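Local coordinates for protein malate dehydrogenase (PDB 3I0P) that probably catalyses the NAD-dependent interconversion of malate and oxaloacetate, as a dimer of the malate/L-lactate dehydrogenase family that binds NAD, at residues 79-84 and 109-114. Numbering follows the deposited sequence.
Sequences ETSTTC and KKYGMG
A serine packed on a tyrosine ring forms the outer part of this contact. Ser81 CB lies 3.8 Å from the centroid of the Tyr111 ring and only 15° off its normal, a CH-pi contact over one face, while Lys110 CG, from the same helix end, lies over the rim of the opposite face. Tyr111 CG is anti to its own carbonyl carbon, which directs the ring from the helix end toward the turn at 80-83; Ser81 OG, likewise anti to its carbonyl carbon, sits 3.5 Å from Tyr111 CZ. Deeper in, the Thr82 and Tyr111 side chains cross obliquely, Thr82 CG2 coming to 3.8 Å from Tyr111 CB. The same methyl sits 3.4 Å from Met113 O.

Backbone contacts follow at the strand starts, without a hydrogen bond between the two segments. Gly114 CA meets Thr82 O at 3.1 Å with 145° at the hydrogen, consistent with a CA-H...O interaction.

Hydrogen bonds instead shape the turn from within. Thr80 N donates to Thr83 O at 3.2 Å, closing the hairpin, and Thr80 OG1 donates to Thr83 OG1 at 2.9 Å. Thr82 OG1, in the crowded position between N and the carbonyl carbon, bonds to Tyr111 O of the second subunit, and the reciprocal bond places this corner at the dimer interface.

Gly112, with phi 117°, turns the chain out of helix 93-111 into strand 113-121. The contact thus closes one end of a beta-alpha-beta crossover: the hairpin between strands 75-79 and 83-87 lies beside the helix-to-strand turn, strands 83-87 and 113-121 run parallel, joined by backbone hydrogen bonds of Cys84 with Val117 and, just ahead of the first strand, of Thr82 with Met115, and strand 282-290 flanks the far side of 113-121.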
loop_
_atom_site.group_PDB
_atom_site.type_symbol
_atom_site.label_atom_id
_atom_site.label_comp_id
_atom_site.label_asym_id
_atom_site.label_seq_id
_atom_site.Cartn_x
_atom_site.Cartn_y
_atom_site.Cartn_z
ATOM N N GLU A 79 18.411 16.698 9.256
ATOM C CA GLU A 79 17.440 17.406 8.415
ATOM C C GLU A 79 18.021 17.832 7.060
ATOM O O GLU A 79 19.107 18.410 6.999
ATOM C CB GLU A 79 16.882 18.620 9.168
ATOM C CG GLU A 79 15.813 19.422 8.423
ATOM C CD GLU A 79 15.268 20.595 9.235
ATOM O OE1 GLU A 79 16.014 21.172 10.069
ATOM O OE2 GLU A 79 14.081 20.949 9.030
ATOM N N THR A 80 17.303 17.533 5.976
ATOM C CA THR A 80 17.633 18.080 4.657
ATOM C C THR A 80 16.458 18.918 4.170
ATOM O O THR A 80 15.512 19.155 4.926
ATOM C CB THR A 80 17.981 16.991 3.607
ATOM O OG1 THR A 80 16.788 16.496 2.997
ATOM C CG2 THR A 80 18.758 15.829 4.230
ATOM N N SER A 81 16.517 19.359 2.914
ATOM C CA SER A 81 15.446 20.160 2.300
ATOM C C SER A 81 14.065 19.522 2.414
ATOM O O SER A 81 13.091 20.198 2.771
ATOM C CB SER A 81 15.742 20.398 0.814
ATOM O OG SER A 81 16.686 21.433 0.640
ATOM N N THR A 82 13.996 18.227 2.102
ATOM C CA THR A 82 12.730 17.526 1.949
ATOM C C THR A 82 12.538 16.435 2.991
ATOM O O THR A 82 11.491 15.784 3.020
ATOM C CB THR A 82 12.630 16.857 0.559
ATOM O OG1 THR A 82 13.760 15.992 0.369
ATOM C CG2 THR A 82 12.594 17.891 -0.554
ATOM N N THR A 83 13.545 16.216 3.830
ATOM C CA THR A 83 13.510 15.101 4.786
ATOM C C THR A 83 13.837 15.524 6.212
ATOM O O THR A 83 14.319 16.639 6.446
ATOM C CB THR A 83 14.493 13.962 4.408
ATOM O OG1 THR A 83 15.837 14.360 4.709
ATOM C CG2 THR A 83 14.366 13.579 2.932
ATOM N N CYS A 84 13.577 14.617 7.156
ATOM C CA CYS A 84 14.000 14.797 8.536
ATOM C C CYS A 84 13.919 13.496 9.340
ATOM O O CYS A 84 13.031 12.670 9.105
ATOM C CB CYS A 84 13.187 15.905 9.215
ATOM S SG CYS A 84 13.843 16.391 10.825
ATOM N N LYS A 109 5.329 22.017 0.774
ATOM C CA LYS A 109 4.909 23.330 0.292
ATOM C C LYS A 109 6.067 24.141 -0.282
ATOM O O LYS A 109 5.894 24.891 -1.245
ATOM C CB LYS A 109 4.231 24.115 1.410
ATOM C CG LYS A 109 2.885 23.554 1.843
ATOM C CD LYS A 109 1.838 23.725 0.768
ATOM C CE LYS A 109 0.464 23.805 1.381
ATOM N NZ LYS A 109 -0.569 23.823 0.318
ATOM N N LYS A 110 7.249 23.980 0.301
ATOM C CA LYS A 110 8.417 24.709 -0.162
ATOM C C LYS A 110 9.137 24.037 -1.342
ATOM O O LYS A 110 9.650 24.735 -2.209
ATOM C CB LYS A 110 9.388 24.955 0.995
ATOM C CG LYS A 110 10.352 26.107 0.756
ATOM C CD LYS A 110 11.340 26.242 1.907
ATOM C CE LYS A 110 12.580 27.046 1.479
ATOM N NZ LYS A 110 13.425 27.407 2.658
ATOM N N TYR A 111 9.166 22.699 -1.379
ATOM C CA TYR A 111 9.968 21.960 -2.375
ATOM C C TYR A 111 9.192 20.997 -3.256
ATOM O O TYR A 111 9.709 20.550 -4.282
ATOM C CB TYR A 111 11.094 21.184 -1.700
ATOM C CG TYR A 111 12.096 22.048 -0.982
ATOM C CD1 TYR A 111 12.032 22.204 0.400
ATOM C CD2 TYR A 111 13.109 22.712 -1.680
ATOM C CE1 TYR A 111 12.947 22.998 1.073
ATOM C CE2 TYR A 111 14.034 23.509 -1.016
ATOM C CZ TYR A 111 13.946 23.647 0.362
ATOM O OH TYR A 111 14.853 24.436 1.045
ATOM N N GLY A 112 7.969 20.664 -2.855
ATOM C CA GLY A 112 7.135 19.733 -3.619
ATOM C C GLY A 112 6.823 18.470 -2.841
ATOM O O GLY A 112 5.715 17.934 -2.924
ATOM N N MET A 113 7.803 17.997 -2.076
ATOM C CA MET A 113 7.639 16.797 -1.270
ATOM C C MET A 113 8.342 16.893 0.073
ATOM O O MET A 113 9.302 17.648 0.228
ATOM C CB MET A 113 8.147 15.581 -2.036
ATOM C CG MET A 113 7.332 15.288 -3.270
ATOM S SD MET A 113 8.100 14.004 -4.217
ATOM C CE MET A 113 7.444 12.543 -3.393
ATOM N N GLY A 114 7.862 16.112 1.034
ATOM C CA GLY A 114 8.437 16.081 2.359
ATOM C C GLY A 114 8.257 14.720 2.988
ATOM O O GLY A 114 7.213 14.074 2.804
#